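Long-range contacts in tartronate semialdehyde reductase (Salmonella typhimurium, PDB 1VPD), which probably reduces tartronate semialdehyde to D-glycerate with NADH or NADPH, the last step in the conversion of galactarate to D-glycerate: residues N185-M189 with V219-A224; F232-I238 with G278-A284. One frame throughout, in Å; residues are numbered along the deposited sequence. Where two conformers were deposited one is given.

The centres of the two interactions lie about 13 Å apart, both in the helical C-terminal half of the chain, and Lys223 joins them. After packing against 185-189 with its first carbons, it reaches into interaction 2, where Lys223 NZ stands 2.8 Å from Asp281 OD2 in a salt bridge. On helix 170-198, Ile186 CG2 lies 3.6 Å from His282 O. Interaction 2 is nearer to a bound tartrate, probably from the crystallisation liquor, that may mark the pocket: the side chain of Phe236 is about 3 Å from it and about 5 Å from that of Lys243, a predicted NAD contact. In interaction 1, the side chain of Val219 is about 10 Å from that of Lys175, the predicted catalytic residue.

Interaction 1. Residues N185-M189 with V219-A224; sequences NIAAM and VLDAKA
Met189, modelled as selenomethionine, inserts into the helix segment 219-224 as a knob among Val219, Leu220, Lys223 and Ala224. Its chain leaves the backbone with CG anti to the backbone N (chi1 169°) and runs extended to the selenium, where a turn at chi3 (76°) swings the methyl aside. The closest approaches of CG, SE and CE are thus to three different residues, with SE also near the neighbours of the other two. Met189 CG rests on Leu220 CD1 at 3.7 Å, Met189 SE reaches Ala224 N at 3.6 Å, and Met189 CE lies 3.9 Å from Lys223 CB, the two side chains crossing at about a right angle. The Ala224 N hydrogen is already used in the helix bond to Leu220 O, so the selenium is seated by packing. This is the tight, buried part of the contact.

Val219 stands between this part and the looser side at Asn185. Val219 CG1 touches buried Ile186 CG1 at 3.6 Å, where two branched side chains cross almost perpendicularly. Val219 CG1 also lies 3.8 Å from the carbonyl carbon C of Asn185, and the CB atoms of Asn185 and Val219 meet at 4.0 Å; both residues are partly exposed. Lys223 divides its role: CB supports the knob, while a bend about chi2 carries the rest of the chain away to Asp281. No hydrogen bond crosses between the segments, which bury 301 Å² in all.

The segment axes approach to 9.9 Å with a signed crossing angle of -65°, a steep helix-helix packing in the all-helical C-terminal part of the protein. It sets helix 218-228 against the long helix 170-198. Tyr207 of helix 203-210 touches Leu220 and Ala224, and His282, in the loop before helix 285-293, touches Ile186 and Lys223.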
ATOM      1  N   ASN A 185       8.933  -8.380   9.952  1.00 10.50           N
ATOM      2  CA  ASN A 185       8.462  -9.762   9.911  1.00 10.39           C
ATOM      3  C   ASN A 185       9.110 -10.485   8.730  1.00 10.85           C
ATOM      4  O   ASN A 185       9.460 -11.655   8.851  1.00 11.42           O
ATOM      5  CB  ASN A 185       6.946  -9.860   9.795  1.00 10.33           C
ATOM      6  CG  ASN A 185       6.208  -9.559  11.112  1.00 10.67           C
ATOM      7  OD1 ASN A 185       6.814  -9.104  12.112  1.00 11.37           O
ATOM      8  ND2 ASN A 185       4.877  -9.846  11.126  1.00 11.17           N
ATOM      9  N   ILE A 186       9.280  -9.792   7.597  1.00 10.73           N
ATOM     10  CA  ILE A 186       9.950 -10.387   6.454  1.00 10.39           C
ATOM     11  C   ILE A 186      11.432 -10.615   6.759  1.00 10.81           C
ATOM     12  O   ILE A 186      11.981 -11.691   6.476  1.00 10.83           O
ATOM     13  CB  ILE A 186       9.799  -9.532   5.167  1.00 10.81           C
ATOM     14  CG1 ILE A 186       8.347  -9.504   4.704  1.00 11.83           C
ATOM     15  CG2 ILE A 186      10.691 -10.085   4.052  1.00 11.10           C
ATOM     16  CD1 ILE A 186       8.103  -8.480   3.599  1.00 11.50           C
ATOM     17  N   ALA A 187      12.081  -9.599   7.317  1.00 10.66           N
ATOM     18  CA  ALA A 187      13.495  -9.709   7.686  1.00 10.75           C
ATOM     19  C   ALA A 187      13.716 -10.835   8.693  1.00 11.06           C
ATOM     20  O   ALA A 187      14.662 -11.610   8.566  1.00 10.58           O
ATOM     21  CB  ALA A 187      14.020  -8.406   8.198  1.00 11.13           C
ATOM     22  N   ALA A 188      12.834 -10.933   9.683  1.00 10.78           N
ATOM     23  CA  ALA A 188      12.950 -11.958  10.707  1.00 11.16           C
ATOM     24  C   ALA A 188      12.809 -13.359  10.140  1.00 11.03           C
ATOM     25  O   ALA A 188      13.572 -14.262  10.494  1.00 11.02           O
ATOM     26  CB  ALA A 188      11.883 -11.722  11.807  1.00 11.43           C
HETATM   27  N   MSE A 189      11.811 -13.549   9.281  1.00 11.28           N
HETATM   28  CA  MSE A 189      11.643 -14.809   8.544  1.00 11.46           C
HETATM   29  C   MSE A 189      12.931 -15.161   7.798  1.00 10.77           C
HETATM   30  O   MSE A 189      13.387 -16.290   7.852  1.00 11.98           O
HETATM   31  CB  MSE A 189      10.483 -14.696   7.543  1.00 11.96           C
HETATM   32  CG  MSE A 189      10.417 -15.843   6.581  1.00 13.56           C
HETATM   33 SE   MSE A 189       9.209 -15.485   5.123  0.89 19.76          SE
HETATM   34  CE  MSE A 189      10.379 -14.288   4.173  1.00 17.40           C
ATOM     35  N   VAL A 219       2.770 -12.729   6.883  1.00 12.96           N
ATOM     36  CA  VAL A 219       4.013 -12.622   6.108  1.00 12.95           C
ATOM     37  C   VAL A 219       4.646 -13.984   5.866  1.00 13.00           C
ATOM     38  O   VAL A 219       5.074 -14.281   4.746  1.00 13.18           O
ATOM     39  CB  VAL A 219       5.033 -11.687   6.790  1.00 12.68           C
ATOM     40  CG1 VAL A 219       6.485 -12.054   6.415  1.00 12.85           C
ATOM     41  CG2 VAL A 219       4.743 -10.240   6.406  1.00 12.90           C
ATOM     42  N   LEU A 220       4.694 -14.824   6.893  1.00 13.05           N
ATOM     43  CA  LEU A 220       5.353 -16.117   6.750  1.00 13.28           C
ATOM     44  C   LEU A 220       4.669 -16.935   5.646  1.00 13.35           C
ATOM     45  O   LEU A 220       5.331 -17.479   4.756  1.00 13.18           O
ATOM     46  CB  LEU A 220       5.380 -16.883   8.073  1.00 13.23           C
ATOM     47  CG  LEU A 220       6.166 -18.198   8.055  1.00 14.66           C
ATOM     48  CD1 LEU A 220       7.641 -17.950   7.918  1.00 15.33           C
ATOM     49  CD2 LEU A 220       5.878 -18.987   9.329  1.00 15.84           C
ATOM     50  N   ASP A 221       3.349 -17.011   5.704  1.00 13.93           N
ATOM     51  CA  ASP A 221       2.605 -17.817   4.721  1.00 14.73           C
ATOM     52  C   ASP A 221       2.589 -17.201   3.329  1.00 15.20           C
ATOM     53  O   ASP A 221       2.540 -17.933   2.336  1.00 15.52           O
ATOM     54  CB  ASP A 221       1.182 -18.031   5.197  1.00 15.25           C
ATOM     55  CG  ASP A 221       1.093 -18.991   6.356  1.00 17.26           C
ATOM     56  OD1 ASP A 221       1.903 -19.928   6.434  1.00 21.68           O
ATOM     57  OD2 ASP A 221       0.230 -18.880   7.226  1.00 19.46           O
ATOM     58  N   ALA A 222       2.623 -15.871   3.242  1.00 15.11           N
ATOM     59  CA  ALA A 222       2.657 -15.197   1.942  1.00 14.82           C
ATOM     60  C   ALA A 222       4.025 -15.266   1.271  1.00 14.78           C
ATOM     61  O   ALA A 222       4.104 -15.460   0.055  1.00 15.17           O
ATOM     62  CB  ALA A 222       2.250 -13.735   2.076  1.00 15.10           C
ATOM     63  N   LYS A 223       5.091 -15.117   2.058  1.00 13.38           N
ATOM     64  CA  LYS A 223       6.427 -14.868   1.526  1.00 13.28           C
ATOM     65  C   LYS A 223       7.381 -16.052   1.576  1.00 13.12           C
ATOM     66  O   LYS A 223       8.255 -16.140   0.710  1.00 14.42           O
ATOM     67  CB  LYS A 223       7.046 -13.641   2.205  1.00 13.11           C
ATOM     68  CG  LYS A 223       6.215 -12.370   2.094  1.00 14.40           C
ATOM     69  CD  LYS A 223       5.799 -12.042   0.659  1.00 15.73           C
ATOM     70  CE  LYS A 223       5.242 -10.643   0.529  1.00 17.11           C
ATOM     71  NZ  LYS A 223       4.930 -10.325  -0.906  1.00 17.75           N
ATOM     72  N   ALA A 224       7.228 -16.979   2.518  1.00 13.73           N
ATOM     73  CA  ALA A 224       8.159 -18.119   2.558  1.00 14.17           C
ATOM     74  C   ALA A 224       8.095 -18.937   1.265  1.00 14.93           C
ATOM     75  O   ALA A 224       9.139 -19.285   0.707  1.00 14.30           O
ATOM     76  CB  ALA A 224       7.977 -19.012   3.799  1.00 14.36           C
TER

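Interaction 2. Residues F232-I238 with G278-A284; sequences FKPGFRI and GNDDHSA
Backbone pairing and one buried aspartate, Asp281, lace together two interhelical loops here, the loop between helices 218-228 and 238-255 and the loop between helices 260-274 and 285-293. Asp281 N donates to Phe232 O at 2.8 Å, from above the carbonyl plane. Ile238 N meets Asp280 O at 2.9 Å almost end-on (C=O...N 174°), and His282 N makes a weak bond to Phe236 O; these two bonds flank Arg237 and Asp281 and make them a single beta bridge.

The Asp281 side chain has CG anti to the backbone N (chi1 -176°). Asp281 OD1 reaches the other loop, taking Phe236 N at 2.9 Å through its anti lone pair. Asp281 OD2 serves its own loop, accepting Ser283 N, which closes an Asx turn, and Ser283 OG at 2.8 Å. With Lys223 as a further partner of OD2, the carboxylate is probably held ionised. After a cis Pro234-Gly235 peptide the chain passes close by, Gly235 CA lying 3.3 Å from Asp281 OD1.

Near a bound tartrate, probably from the crystallisation liquor, the edge of the Phe236 ring points at the face of His282 in a T-shaped pair, centroids 5.2 Å apart and planes at 64°; Phe236 CB adds a CH-pi contact over the same ring.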
ATOM      1  N   PHE A 232      10.362 -13.564  -6.955  1.00 16.39           N
ATOM      2  CA  PHE A 232      10.485 -12.226  -6.353  1.00 15.68           C
ATOM      3  C   PHE A 232       9.775 -11.160  -7.182  1.00 15.92           C
ATOM      4  O   PHE A 232      10.137  -9.977  -7.154  1.00 16.31           O
ATOM      5  CB  PHE A 232      11.958 -11.884  -6.143  1.00 15.42           C
ATOM      6  CG  PHE A 232      12.692 -12.897  -5.295  1.00 15.40           C
ATOM      7  CD1 PHE A 232      12.503 -12.930  -3.931  1.00 14.71           C
ATOM      8  CD2 PHE A 232      13.578 -13.813  -5.867  1.00 16.34           C
ATOM      9  CE1 PHE A 232      13.191 -13.859  -3.145  1.00 14.86           C
ATOM     10  CE2 PHE A 232      14.241 -14.740  -5.095  1.00 15.77           C
ATOM     11  CZ  PHE A 232      14.056 -14.767  -3.740  1.00 15.03           C
ATOM     12  N   LYS A 233       8.752 -11.572  -7.916  1.00 16.32           N
ATOM     13  CA  LYS A 233       7.958 -10.647  -8.715  1.00 17.46           C
ATOM     14  C   LYS A 233       6.997  -9.830  -7.847  1.00 16.28           C
ATOM     15  O   LYS A 233       6.241 -10.386  -7.064  1.00 15.33           O
ATOM     16  CB  LYS A 233       7.134 -11.431  -9.742  1.00 19.24           C
ATOM     17  CG  LYS A 233       6.353 -10.552 -10.707  1.00 23.43           C
ATOM     18  CD  LYS A 233       5.397 -11.360 -11.596  1.00 28.53           C
ATOM     19  CE  LYS A 233       4.677 -10.431 -12.578  1.00 31.66           C
ATOM     20  NZ  LYS A 233       3.773 -11.201 -13.470  1.00 34.98           N
ATOM     21  N   PRO A 234       6.998  -8.510  -7.982  1.00 16.63           N
ATOM     22  CA  PRO A 234       6.023  -7.708  -7.225  1.00 16.93           C
ATOM     23  C   PRO A 234       4.586  -8.025  -7.646  1.00 16.76           C
ATOM     24  O   PRO A 234       4.342  -8.277  -8.827  1.00 17.81           O
ATOM     25  CB  PRO A 234       6.366  -6.260  -7.578  1.00 17.34           C
ATOM     26  CG  PRO A 234       7.603  -6.288  -8.319  1.00 18.49           C
ATOM     27  CD  PRO A 234       7.899  -7.685  -8.785  1.00 17.22           C
ATOM     28  N   GLY A 235       3.648  -8.037  -6.716  1.00 16.31           N
ATOM     29  CA  GLY A 235       3.901  -7.851  -5.293  1.00 16.16           C
ATOM     30  C   GLY A 235       4.164  -6.392  -4.952  1.00 15.79           C
ATOM     31  O   GLY A 235       3.646  -5.473  -5.605  1.00 16.48           O
ATOM     32  N   PHE A 236       5.016  -6.178  -3.961  1.00 14.37           N
ATOM     33  CA  PHE A 236       5.330  -4.845  -3.441  1.00 13.82           C
ATOM     34  C   PHE A 236       6.826  -4.581  -3.555  1.00 13.37           C
ATOM     35  O   PHE A 236       7.631  -5.199  -2.859  1.00 13.21           O
ATOM     36  CB  PHE A 236       4.885  -4.735  -1.987  1.00 13.63           C
ATOM     37  CG  PHE A 236       4.977  -3.328  -1.428  1.00 12.88           C
ATOM     38  CD1 PHE A 236       4.193  -2.306  -1.948  1.00 13.73           C
ATOM     39  CD2 PHE A 236       5.823  -3.029  -0.359  1.00 11.98           C
ATOM     40  CE1 PHE A 236       4.239  -1.028  -1.433  1.00 13.77           C
ATOM     41  CE2 PHE A 236       5.872  -1.732   0.170  1.00 12.22           C
ATOM     42  CZ  PHE A 236       5.103  -0.732  -0.369  1.00 12.63           C
ATOM     43  N   ARG A 237       7.205  -3.657  -4.423  1.00 13.41           N
ATOM     44  CA  ARG A 237       8.619  -3.395  -4.710  1.00 13.97           C
ATOM     45  C   ARG A 237       9.381  -2.895  -3.490  1.00 13.28           C
ATOM     46  O   ARG A 237       8.890  -2.051  -2.726  1.00 13.06           O
ATOM     47  CB  ARG A 237       8.773  -2.328  -5.793  1.00 15.75           C
ATOM     48  CG  ARG A 237       8.252  -2.738  -7.164  1.00 18.91           C
ATOM     49  CD  ARG A 237       8.558  -1.704  -8.208  1.00 24.46           C
ATOM     50  NE  ARG A 237       7.597  -0.607  -8.209  1.00 27.95           N
ATOM     51  CZ  ARG A 237       7.873   0.667  -7.924  1.00 29.43           C
ATOM     52  NH1 ARG A 237       9.093   1.066  -7.579  1.00 29.66           N
ATOM     53  NH2 ARG A 237       6.896   1.550  -7.989  1.00 30.61           N
ATOM     54  N   ILE A 238      10.606  -3.385  -3.347  1.00 12.69           N
ATOM     55  CA  ILE A 238      11.536  -2.879  -2.335  1.00 12.76           C
ATOM     56  C   ILE A 238      11.638  -1.339  -2.367  1.00 12.75           C
ATOM     57  O   ILE A 238      11.630  -0.702  -1.309  1.00 12.38           O
ATOM     58  CB  ILE A 238      12.939  -3.518  -2.522  0.66 13.40           C
ATOM     59  CG1 ILE A 238      12.957  -4.976  -2.043  0.66 13.98           C
ATOM     60  CG2 ILE A 238      14.022  -2.688  -1.834  0.66 13.24           C
ATOM     61  CD1 ILE A 238      13.048  -5.132  -0.520  0.66 15.35           C
ATOM     62  N   GLY A 278      15.719  -3.296  -6.270  1.00 14.44           N
ATOM     63  CA  GLY A 278      14.704  -2.294  -5.976  1.00 14.30           C
ATOM     64  C   GLY A 278      13.344  -2.564  -6.583  1.00 14.85           C
ATOM     65  O   GLY A 278      12.311  -2.186  -6.026  1.00 14.87           O
ATOM     66  N   ASN A 279      13.327  -3.234  -7.733  1.00 14.71           N
ATOM     67  CA  ASN A 279      12.075  -3.569  -8.396  1.00 15.89           C
ATOM     68  C   ASN A 279      11.583  -4.979  -8.102  1.00 15.05           C
ATOM     69  O   ASN A 279      10.584  -5.430  -8.693  1.00 16.16           O
ATOM     70  CB  ASN A 279      12.200  -3.343  -9.908  1.00 17.16           C
ATOM     71  CG  ASN A 279      12.256  -1.874 -10.250  1.00 21.14           C
ATOM     72  OD1 ASN A 279      11.365  -1.112  -9.868  1.00 25.32           O
ATOM     73  ND2 ASN A 279      13.321  -1.453 -10.908  1.00 25.46           N
ATOM     74  N   ASP A 280      12.262  -5.677  -7.189  1.00 14.13           N
ATOM     75  CA  ASP A 280      11.803  -6.977  -6.719  1.00 13.88           C
ATOM     76  C   ASP A 280      10.791  -6.826  -5.592  1.00 13.42           C
ATOM     77  O   ASP A 280      10.807  -5.832  -4.870  1.00 13.25           O
ATOM     78  CB  ASP A 280      12.962  -7.816  -6.195  1.00 14.33           C
ATOM     79  CG  ASP A 280      13.838  -8.381  -7.284  1.00 17.84           C
ATOM     80  OD1 ASP A 280      13.433  -8.405  -8.475  1.00 19.37           O
ATOM     81  OD2 ASP A 280      14.942  -8.871  -7.001  1.00 19.99           O
ATOM     82  N   ASP A 281       9.911  -7.813  -5.444  1.00 13.13           N
ATOM     83  CA  ASP A 281       9.038  -7.919  -4.281  1.00 12.58           C
ATOM     84  C   ASP A 281       9.860  -7.857  -3.007  1.00 12.47           C
ATOM     85  O   ASP A 281      10.998  -8.293  -2.985  1.00 12.85           O
ATOM     86  CB  ASP A 281       8.275  -9.233  -4.301  1.00 13.08           C
ATOM     87  CG  ASP A 281       7.283  -9.351  -3.158  1.00 13.26           C
ATOM     88  OD1 ASP A 281       6.269  -8.620  -3.166  1.00 13.96           O
ATOM     89  OD2 ASP A 281       7.454 -10.154  -2.213  1.00 13.94           O
ATOM     90  N   HIS A 282       9.270  -7.335  -1.935  1.00 12.40           N
ATOM     91  CA  HIS A 282      10.009  -7.222  -0.679  1.00 12.30           C
ATOM     92  C   HIS A 282      10.409  -8.536   0.017  1.00 12.72           C
ATOM     93  O   HIS A 282      11.262  -8.508   0.906  1.00 13.63           O
ATOM     94  CB  HIS A 282       9.392  -6.219   0.312  1.00 11.66           C
ATOM     95  CG  HIS A 282       7.944  -6.406   0.663  1.00 10.88           C
ATOM     96  ND1 HIS A 282       7.076  -7.321   0.096  1.00 14.02           N
ATOM     97  CD2 HIS A 282       7.208  -5.700   1.551  1.00  7.65           C
ATOM     98  CE1 HIS A 282       5.872  -7.178   0.642  1.00 10.76           C
ATOM     99  NE2 HIS A 282       5.934  -6.206   1.533  1.00 13.85           N
ATOM    100  N   SER A 283       9.886  -9.661  -0.458  1.00 13.53           N
ATOM    101  CA  SER A 283      10.420 -10.983  -0.117  1.00 13.35           C
ATOM    102  C   SER A 283      11.911 -11.090  -0.467  1.00 13.21           C
ATOM    103  O   SER A 283      12.624 -11.912   0.110  1.00 12.79           O
ATOM    104  CB  SER A 283       9.605 -12.101  -0.797  1.00 13.70           C
ATOM    105  OG  SER A 283       9.575 -11.940  -2.210  1.00 14.27           O
ATOM    106  N   ALA A 284      12.395 -10.252  -1.388  1.00 13.40           N
ATOM    107  CA  ALA A 284      13.818 -10.220  -1.742  1.00 13.26           C
ATOM    108  C   ALA A 284      14.726  -9.731  -0.605  1.00 12.79           C
ATOM    109  O   ALA A 284      15.946  -9.799  -0.698  1.00 12.29           O
ATOM    110  CB  ALA A 284      14.050  -9.408  -3.013  1.00 14.34           C
TER
HETATM  111  O   HOH W   1      11.320  -9.324 -10.161  1.00 41.19           O
HETATM  112  O   HOH W   2      11.528   0.904  -8.549  1.00 26.35           O